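Local atomic coordinates of periplasmic binding protein/LacI transcriptional regulator (Burkholderia multivorans, PDB entry 4YLE), a protein that probably binds a sugar or related small solute in the periplasm and delivers it to an ABC transporter for uptake. Residues M39-N44 / T69-E75; T78-I82 / P100-L106; W205-N211 / N231-G237. All blocks are in the same frame, centred on the assembly; numbering follows the deposited sequence.

Contact 1 of 3, residues M39-N44 / T69-E75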
loop_
_atom_site.group_PDB
_atom_site.type_symbol
_atom_site.label_atom_id
_atom_site.label_comp_id
_atom_site.label_asym_id
_atom_site.label_seq_id
_atom_site.Cartn_x
_atom_site.Cartn_y
_atom_site.Cartn_z
HETATM N N MSE A 39 -11.344 0.858 -0.360
HETATM C CA MSE A 39 -9.994 0.727 -0.877
HETATM C C MSE A 39 -9.529 2.028 -1.498
HETATM O O MSE A 39 -10.225 3.013 -1.464
HETATM C CB MSE A 39 -9.951 -0.394 -1.903
HETATM C CG MSE A 39 -10.317 -1.724 -1.271
HETATM SE SE MSE A 39 -10.361 -3.182 -2.582
HETATM C CE MSE A 39 -12.104 -2.715 -3.355
ATOM N N LYS A 40 -8.331 2.012 -2.050
ATOM C CA LYS A 40 -7.837 3.175 -2.763
ATOM C C LYS A 40 -8.086 2.942 -4.242
ATOM O O LYS A 40 -9.197 2.602 -4.647
ATOM C CB LYS A 40 -6.366 3.423 -2.440
ATOM C CG LYS A 40 -6.112 3.853 -0.986
ATOM C CD LYS A 40 -4.594 3.857 -0.592
ATOM C CE LYS A 40 -4.233 2.593 0.221
ATOM N NZ LYS A 40 -2.797 2.169 0.072
ATOM N N SER A 41 -7.067 3.122 -5.057
ATOM C CA SER A 41 -7.302 3.243 -6.479
ATOM C C SER A 41 -7.692 1.982 -7.192
ATOM O O SER A 41 -6.958 0.985 -7.214
ATOM C CB SER A 41 -6.054 3.784 -7.156
ATOM O OG SER A 41 -6.273 3.784 -8.544
ATOM N N LEU A 42 -8.838 2.070 -7.848
ATOM C CA LEU A 42 -9.350 0.994 -8.664
ATOM C C LEU A 42 -8.540 0.790 -9.940
ATOM O O LEU A 42 -8.651 -0.239 -10.597
ATOM C CB LEU A 42 -10.815 1.299 -9.005
ATOM C CG LEU A 42 -11.683 1.285 -7.747
ATOM C CD1 LEU A 42 -13.128 1.660 -8.101
ATOM C CD2 LEU A 42 -11.608 -0.080 -7.014
ATOM N N ALA A 43 -7.709 1.757 -10.282
ATOM C CA ALA A 43 -6.837 1.590 -11.425
ATOM C C ALA A 43 -5.774 0.517 -11.099
ATOM O O ALA A 43 -5.376 -0.270 -11.969
ATOM C CB ALA A 43 -6.206 2.917 -11.792
ATOM N N ASN A 44 -5.411 0.441 -9.815
ATOM C CA ASN A 44 -4.204 -0.251 -9.333
ATOM C C ASN A 44 -4.504 -1.727 -9.155
ATOM O O ASN A 44 -5.424 -2.071 -8.396
ATOM C CB ASN A 44 -3.779 0.378 -8.007
ATOM C CG ASN A 44 -2.472 -0.176 -7.455
ATOM O OD1 ASN A 44 -1.942 -1.188 -7.917
ATOM N ND2 ASN A 44 -1.943 0.518 -6.452
ATOM N N THR A 69 -18.006 -3.482 -1.603
ATOM C CA THR A 69 -16.631 -3.039 -1.905
ATOM C C THR A 69 -16.678 -1.719 -2.655
ATOM O O THR A 69 -17.595 -1.460 -3.434
ATOM C CB THR A 69 -15.829 -4.077 -2.742
ATOM O OG1 THR A 69 -16.383 -4.183 -4.055
ATOM C CG2 THR A 69 -15.859 -5.421 -2.101
ATOM N N ASN A 70 -15.712 -0.850 -2.381
ATOM C CA ASN A 70 -15.627 0.430 -3.073
ATOM C C ASN A 70 -14.196 0.879 -3.109
ATOM O O ASN A 70 -13.436 0.588 -2.199
ATOM C CB ASN A 70 -16.442 1.520 -2.392
ATOM C CG ASN A 70 -17.932 1.397 -2.651
ATOM O OD1 ASN A 70 -18.717 1.114 -1.742
ATOM N ND2 ASN A 70 -18.332 1.627 -3.895
ATOM N N GLY A 71 -13.871 1.637 -4.146
ATOM C CA GLY A 71 -12.546 2.210 -4.304
ATOM C C GLY A 71 -12.715 3.596 -4.877
ATOM O O GLY A 71 -13.851 4.049 -5.089
ATOM N N ILE A 72 -11.591 4.260 -5.122
ATOM C CA ILE A 72 -11.585 5.615 -5.627
ATOM C C ILE A 72 -10.889 5.634 -6.991
ATOM O O ILE A 72 -10.254 4.646 -7.395
ATOM C CB ILE A 72 -10.916 6.574 -4.636
ATOM C CG1 ILE A 72 -9.553 6.045 -4.179
ATOM C CG2 ILE A 72 -11.828 6.755 -3.430
ATOM C CD1 ILE A 72 -8.824 6.949 -3.226
ATOM N N LYS A 73 -11.000 6.761 -7.678
ATOM C CA LYS A 73 -10.663 6.832 -9.093
ATOM C C LYS A 73 -9.181 6.965 -9.346
ATOM O O LYS A 73 -8.746 6.771 -10.478
ATOM C CB LYS A 73 -11.381 8.002 -9.750
ATOM C CG LYS A 73 -10.846 9.349 -9.298
ATOM C CD LYS A 73 -11.534 10.504 -10.041
ATOM C CE LYS A 73 -11.375 11.822 -9.295
ATOM N NZ LYS A 73 -10.009 12.031 -8.704
ATOM N N ASP A 74 -8.438 7.360 -8.309
ATOM C CA ASP A 74 -6.975 7.409 -8.350
ATOM C C ASP A 74 -6.418 7.352 -6.917
ATOM O O ASP A 74 -7.165 7.270 -5.950
ATOM C CB ASP A 74 -6.474 8.654 -9.114
ATOM C CG ASP A 74 -6.955 9.950 -8.508
ATOM O OD1 ASP A 74 -6.743 10.133 -7.296
ATOM O OD2 ASP A 74 -7.536 10.785 -9.245
ATOM N N GLU A 75 -5.099 7.361 -6.778
ATOM C CA GLU A 75 -4.491 7.091 -5.481
ATOM C C GLU A 75 -4.520 8.285 -4.536
ATOM O O GLU A 75 -4.189 8.154 -3.362
ATOM C CB GLU A 75 -3.042 6.635 -5.680
ATOM C CG GLU A 75 -2.924 5.345 -6.486
ATOM C CD GLU A 75 -3.136 4.104 -5.658
ATOM O OE1 GLU A 75 -3.674 4.213 -4.532
ATOM O OE2 GLU A 75 -2.762 3.014 -6.138
#
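Three backbone hydrogen bonds pair the two segments in parallel: M39 N gives to N70 O (2.8 Å), I72 N to K40 O (3.0 Å) and L42 N to I72 O (3.0 Å), with a CA-H...O contact from S41 CA to the same I72 O (3.4 Å). Beyond them, N44 ND2 donates to E75 OE2 at 2.6 Å. Packing fills the space between: S41 CB lies 3.3 Å from E75 CD, and L42 CG rests 3.7 Å from G71 CA, where a beta carbon would clash with L42 CD2 and K40 O. N44 N to S41 O (3.1 Å) closes a type I turn; separately, A43 N donates to S41 OG (3.0 Å), an ST turn. N44 is the N-cap of helix 45-60 and also bonds through ND2 to the unknown ligand, while K40 makes a salt bridge with D124. These strand ends and loops lie at the C-terminal ends of parallel strands in the mixed sheet of an alpha/beta lobe, the usual site of the ligand cleft in periplasmic binding proteins.

Contact 2 of 3, residues T78-I82 / P100-L106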
loop_
_atom_site.group_PDB
_atom_site.type_symbol
_atom_site.label_atom_id
_atom_site.label_comp_id
_atom_site.label_asym_id
_atom_site.label_seq_id
_atom_site.Cartn_x
_atom_site.Cartn_y
_atom_site.Cartn_z
ATOM N N THR A 78 -8.433 11.424 -1.806
ATOM C CA THR A 78 -8.835 11.400 -0.401
ATOM C C THR A 78 -10.272 11.885 -0.214
ATOM O O THR A 78 -11.054 11.267 0.523
ATOM C CB THR A 78 -7.876 12.268 0.444
ATOM O OG1 THR A 78 -6.542 11.756 0.311
ATOM C CG2 THR A 78 -8.260 12.257 1.905
ATOM N N ALA A 79 -10.623 12.998 -0.865
ATOM C CA ALA A 79 -11.962 13.586 -0.683
ATOM C C ALA A 79 -13.081 12.556 -0.941
ATOM O O ALA A 79 -14.020 12.391 -0.134
ATOM C CB ALA A 79 -12.139 14.809 -1.603
ATOM N N ASN A 80 -12.968 11.858 -2.068
ATOM C CA ASN A 80 -13.949 10.859 -2.425
ATOM C C ASN A 80 -13.913 9.643 -1.505
ATOM O O ASN A 80 -14.935 9.000 -1.282
ATOM C CB ASN A 80 -13.762 10.378 -3.860
ATOM C CG ASN A 80 -14.986 9.642 -4.369
ATOM O OD1 ASN A 80 -16.120 10.072 -4.124
ATOM N ND2 ASN A 80 -14.779 8.526 -5.049
ATOM N N GLN A 81 -12.739 9.279 -1.012
ATOM C CA GLN A 81 -12.700 8.136 -0.114
ATOM C C GLN A 81 -13.494 8.503 1.121
ATOM O O GLN A 81 -14.267 7.697 1.613
ATOM C CB GLN A 81 -11.286 7.738 0.263
ATOM C CG GLN A 81 -11.250 6.317 0.859
ATOM C CD GLN A 81 -9.871 5.886 1.261
ATOM O OE1 GLN A 81 -9.209 6.574 2.027
ATOM N NE2 GLN A 81 -9.425 4.731 0.755
ATOM N N ILE A 82 -13.334 9.740 1.591
ATOM C CA ILE A 82 -14.072 10.188 2.769
ATOM C C ILE A 82 -15.560 10.112 2.474
ATOM O O ILE A 82 -16.345 9.691 3.330
ATOM C CB ILE A 82 -13.660 11.617 3.198
ATOM C CG1 ILE A 82 -12.242 11.577 3.781
ATOM C CG2 ILE A 82 -14.635 12.195 4.240
ATOM C CD1 ILE A 82 -11.610 12.919 4.063
ATOM N N PRO A 100 -6.737 3.424 4.053
ATOM C CA PRO A 100 -6.939 4.874 3.898
ATOM C C PRO A 100 -5.974 5.537 2.922
ATOM O O PRO A 100 -4.787 5.187 2.883
ATOM C CB PRO A 100 -6.740 5.400 5.325
ATOM C CG PRO A 100 -5.917 4.399 6.007
ATOM C CD PRO A 100 -6.251 3.070 5.401
ATOM N N ALA A 101 -6.489 6.480 2.139
ATOM C CA ALA A 101 -5.694 7.172 1.121
ATOM C C ALA A 101 -4.725 8.183 1.739
ATOM O O ALA A 101 -3.738 8.589 1.095
ATOM C CB ALA A 101 -6.607 7.871 0.133
ATOM N N ASP A 102 -5.039 8.589 2.972
ATOM C CA ASP A 102 -4.272 9.563 3.751
ATOM C C ASP A 102 -4.288 9.109 5.209
ATOM O O ASP A 102 -5.352 8.809 5.729
ATOM C CB ASP A 102 -4.897 10.947 3.611
ATOM C CG ASP A 102 -4.052 12.045 4.212
ATOM O OD1 ASP A 102 -3.680 11.948 5.400
ATOM O OD2 ASP A 102 -3.776 13.030 3.492
ATOM N N SER A 103 -3.130 9.023 5.857
ATOM C CA SER A 103 -3.063 8.471 7.222
ATOM C C SER A 103 -3.645 9.404 8.303
ATOM O O SER A 103 -3.974 8.968 9.406
ATOM C CB SER A 103 -1.616 8.139 7.559
ATOM O OG SER A 103 -1.222 6.963 6.847
ATOM N N LYS A 104 -3.737 10.687 7.982
ATOM C CA LYS A 104 -4.351 11.649 8.910
ATOM C C LYS A 104 -5.772 12.054 8.527
ATOM O O LYS A 104 -6.657 12.214 9.392
ATOM C CB LYS A 104 -3.491 12.914 8.999
ATOM C CG LYS A 104 -2.140 12.701 9.646
ATOM C CD LYS A 104 -1.522 14.035 10.051
ATOM C CE LYS A 104 -0.011 14.030 10.010
ATOM N NZ LYS A 104 0.494 13.987 8.606
ATOM N N ALA A 105 -5.985 12.253 7.233
ATOM C CA ALA A 105 -7.200 12.906 6.767
ATOM C C ALA A 105 -8.442 12.032 6.888
ATOM O O ALA A 105 -9.553 12.548 6.925
ATOM C CB ALA A 105 -7.028 13.352 5.335
ATOM N N LEU A 106 -8.261 10.709 6.912
ATOM C CA LEU A 106 -9.398 9.815 7.057
ATOM C C LEU A 106 -9.817 9.645 8.519
ATOM O O LEU A 106 -10.821 9.005 8.789
ATOM C CB LEU A 106 -9.090 8.431 6.441
ATOM C CG LEU A 106 -9.506 8.231 4.976
ATOM C CD1 LEU A 106 -11.018 8.195 4.822
ATOM C CD2 LEU A 106 -8.930 9.334 4.101
HETATM O O HOH W 1 -4.043 10.578 -0.948
HETATM O O HOH W 2 -4.696 13.361 1.213
#
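Residues 78-82 form the first turn of helix 78-90, closed by I82 N to T78 O (2.9 Å), while 100-106 is an irregular loop leading from strand 95-98 to helix 107-115. The two backbones come closest at T78 and A101, whose CA atoms are 5.5 Å apart, and have separated slightly by I82 and L106, at 6.4 Å. The loop is held in shape by D102: its OD1 accepts from K104 N (2.9 Å) and A105 N (3.0 Å), the first bond making an Asx turn and the second an Asx motif.

Q81 supplies the direct hydrogen bond across the contact, its OE1 accepting from A101 N at 2.7 Å. The other end of the same amide, NE2, donates to A99 O and M39 O, so one glutamine ties the helix to the C-terminal ends of two neighbouring strands, at M39 and just past 95-98. T78 reaches the loop through water: water 1 lies 3.0 Å from T78 OG1 and donates to A101 O (2.9 Å), and water 2 lies 2.6 Å from T78 OG1 and donates to D102 OD2 (2.5 Å). The methyl T78 CG2 packs on A105 CB (3.8 Å) and L106 CD2 (3.7 Å). I82 CG1 meets L106 CD1 at 3.7 Å. I82 CD1 lies 3.5 Å from A105 O.

T78 thus serves both the polar and the apolar part of the seam. The buried Q81 amide satisfies A101 N directly, whereas the partly exposed T78 hydroxyl is joined to the loop by water, so the helix start is fixed rigidly at its buried end and through solvent at its more open one.

Contact 3 of 3, residues W205-N211 / N231-G237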
loop_
_atom_site.group_PDB
_atom_site.type_symbol
_atom_site.label_atom_id
_atom_site.label_comp_id
_atom_site.label_asym_id
_atom_site.label_seq_id
_atom_site.Cartn_x
_atom_site.Cartn_y
_atom_site.Cartn_z
ATOM N N TRP A 205 2.219 7.200 -5.990
ATOM C CA TRP A 205 1.751 5.834 -6.204
ATOM C C TRP A 205 1.354 5.557 -7.642
ATOM O O TRP A 205 0.885 4.451 -7.941
ATOM C CB TRP A 205 0.553 5.476 -5.316
ATOM C CG TRP A 205 0.717 5.512 -3.827
ATOM C CD1 TRP A 205 -0.080 6.169 -2.944
ATOM C CD2 TRP A 205 1.687 4.792 -3.027
ATOM N NE1 TRP A 205 0.330 5.925 -1.658
ATOM C CE2 TRP A 205 1.405 5.077 -1.680
ATOM C CE3 TRP A 205 2.767 3.958 -3.328
ATOM C CZ2 TRP A 205 2.161 4.554 -0.628
ATOM C CZ3 TRP A 205 3.509 3.417 -2.277
ATOM C CH2 TRP A 205 3.199 3.724 -0.946
ATOM N N GLU A 206 1.534 6.544 -8.521
ATOM C CA GLU A 206 1.042 6.477 -9.893
ATOM C C GLU A 206 2.130 6.205 -10.941
ATOM O O GLU A 206 3.280 6.630 -10.806
ATOM C CB GLU A 206 0.330 7.787 -10.271
ATOM C CG GLU A 206 -0.779 8.237 -9.305
ATOM C CD GLU A 206 -2.114 7.508 -9.441
ATOM O OE1 GLU A 206 -2.242 6.485 -10.158
ATOM O OE2 GLU A 206 -3.073 7.978 -8.781
ATOM N N ILE A 207 1.722 5.532 -12.008
ATOM C CA ILE A 207 2.611 5.225 -13.118
ATOM C C ILE A 207 3.185 6.483 -13.738
ATOM O O ILE A 207 4.413 6.606 -13.923
ATOM C CB ILE A 207 1.882 4.426 -14.222
ATOM C CG1 ILE A 207 1.406 3.088 -13.655
ATOM C CG2 ILE A 207 2.795 4.224 -15.422
ATOM C CD1 ILE A 207 0.588 2.225 -14.652
ATOM N N ASP A 208 2.334 7.443 -14.078
ATOM C CA ASP A 208 2.869 8.549 -14.852
ATOM C C ASP A 208 3.630 9.542 -13.958
ATOM O O ASP A 208 4.669 10.048 -14.368
ATOM C CB ASP A 208 1.785 9.242 -15.682
ATOM C CG ASP A 208 0.555 9.566 -14.905
ATOM O OD1 ASP A 208 0.542 9.356 -13.670
ATOM O OD2 ASP A 208 -0.413 10.027 -15.557
ATOM N N LYS A 209 3.164 9.817 -12.748
ATOM C CA LYS A 209 3.972 10.634 -11.843
ATOM C C LYS A 209 5.305 9.909 -11.499
ATOM O O LYS A 209 6.345 10.556 -11.444
ATOM C CB LYS A 209 3.173 10.980 -10.595
ATOM C CG LYS A 209 3.886 11.907 -9.628
ATOM C CD LYS A 209 3.968 13.318 -10.125
ATOM C CE LYS A 209 4.693 14.180 -9.109
ATOM N NZ LYS A 209 4.836 15.582 -9.567
ATOM N N GLY A 210 5.279 8.582 -11.304
ATOM C CA GLY A 210 6.496 7.800 -11.106
ATOM C C GLY A 210 7.465 7.947 -12.266
ATOM O O GLY A 210 8.688 8.115 -12.064
ATOM N N ASN A 211 6.914 7.886 -13.483
ATOM C CA ASN A 211 7.695 8.060 -14.699
ATOM C C ASN A 211 8.334 9.429 -14.729
ATOM O O ASN A 211 9.519 9.566 -15.072
ATOM C CB ASN A 211 6.816 7.860 -15.939
ATOM C CG ASN A 211 7.551 8.177 -17.230
ATOM O OD1 ASN A 211 7.380 9.253 -17.793
ATOM N ND2 ASN A 211 8.376 7.242 -17.694
ATOM N N ASN A 231 6.046 1.373 -5.100
ATOM C CA ASN A 231 5.076 0.359 -5.558
ATOM C C ASN A 231 5.365 -0.016 -7.005
ATOM O O ASN A 231 6.194 0.615 -7.655
ATOM C CB ASN A 231 3.628 0.836 -5.317
ATOM C CG ASN A 231 3.153 1.847 -6.311
ATOM O OD1 ASN A 231 3.950 2.448 -7.021
ATOM N ND2 ASN A 231 1.831 2.043 -6.375
ATOM N N ASP A 232 4.741 -1.087 -7.463
ATOM C CA ASP A 232 4.981 -1.597 -8.791
ATOM C C ASP A 232 4.514 -0.621 -9.872
ATOM O O ASP A 232 5.132 -0.530 -10.937
ATOM C CB ASP A 232 4.303 -2.936 -8.990
ATOM C CG ASP A 232 5.082 -4.114 -8.349
ATOM O OD1 ASP A 232 6.210 -3.930 -7.846
ATOM O OD2 ASP A 232 4.514 -5.235 -8.352
ATOM N N ASN A 233 3.427 0.099 -9.624
ATOM C CA ASN A 233 2.948 1.050 -10.632
ATOM C C ASN A 233 4.017 2.125 -10.878
ATOM O O ASN A 233 4.311 2.475 -12.047
ATOM C CB ASN A 233 1.621 1.673 -10.226
ATOM C CG ASN A 233 0.452 0.801 -10.598
ATOM O OD1 ASN A 233 0.579 -0.104 -11.447
ATOM N ND2 ASN A 233 -0.704 1.091 -10.026
HETATM N N MSE A 234 4.618 2.621 -9.801
HETATM C CA MSE A 234 5.683 3.599 -9.994
HETATM C C MSE A 234 6.877 2.949 -10.662
HETATM O O MSE A 234 7.552 3.608 -11.475
HETATM C CB MSE A 234 6.057 4.248 -8.688
HETATM C CG MSE A 234 5.017 5.244 -8.265
HETATM SE SE MSE A 234 5.436 6.254 -6.689
HETATM C CE MSE A 234 5.883 4.760 -5.537
ATOM N N ALA A 235 7.141 1.676 -10.345
ATOM C CA ALA A 235 8.229 0.939 -10.985
ATOM C C ALA A 235 7.997 0.795 -12.486
ATOM O O ALA A 235 8.949 0.893 -13.245
ATOM C CB ALA A 235 8.409 -0.411 -10.355
ATOM N N ILE A 236 6.744 0.576 -12.906
ATOM C CA ILE A 236 6.402 0.503 -14.327
ATOM C C ILE A 236 6.731 1.841 -14.963
ATOM O O ILE A 236 7.323 1.893 -16.046
ATOM C CB ILE A 236 4.907 0.137 -14.530
ATOM C CG1 ILE A 236 4.699 -1.321 -14.126
ATOM C CG2 ILE A 236 4.453 0.401 -15.958
ATOM C CD1 ILE A 236 3.221 -1.748 -14.027
ATOM N N GLY A 237 6.372 2.930 -14.294
ATOM C CA GLY A 237 6.779 4.245 -14.754
ATOM C C GLY A 237 8.283 4.376 -14.882
ATOM O O GLY A 237 8.782 4.895 -15.922
HETATM O O HOH W 3 -1.468 3.250 -8.417
#
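N231 ND2 donates to W205 O at 3.0 Å, joining two loops that each run from a strand of the four-stranded parallel sheet into the following helix, in an alpha/beta lobe of a periplasmic binding protein. The same asparagine is the N-cap of helix 232-244: its OD1 accepts from M234 N at 2.9 Å, and its ND2 also bonds to the bound unknown ligand, so this amide lies at the ligand site. A second direct bond, N211 ND2 to G237 O (3.0 Å), closes the far end of the contact, and water 3 extends the loop network by donating to W205 O (2.7 Å) and accepting from N233 ND2 (2.8 Å).

Helices 207-211 and 232-237 cross at -51° with their axes only 6.9 Å apart. Two glycines permit this: a beta carbon on G210 would clash with M234 CA, and one on G237 with I207 O and N211 N. Here the backbones touch through CA-H...O contacts, I207 CA to N233 O and G237 CA to I207 O, both 3.4 Å. Side chains pack around them. I207 CG1 lies 3.7 Å from N233 CB, and I207 CG2 is 4.2 Å from I236 CG2. The selenomethionine M234 packs against W205, with its CE 3.9 Å from W205 CE3 and its SE 3.4 Å from W205 N.

In the fold
From the N terminus, contact 1 closes the unit strand 34-39, helix 45-60, strand 66-72 by joining the strand ends and following loops. Contact 2 follows in series, bringing the start of helix 78-90 against the loop that follows strand 95-98. The two touch through Q81, whose NE2 reaches M39 O, so three neighbouring strands of the seven-stranded sheet have linked C-terminal ends. Contact 3 lies much later and packs helices 207-220 and 232-244, with their leading loops, beside the four-stranded sheet. None nests or crosses. Contacts 1 and 3 meet between the lobes, where E206 OE2 accepts from E75 N and where N44 and N231 both bond to the unknown ligand; contact 2 does not touch contact 3.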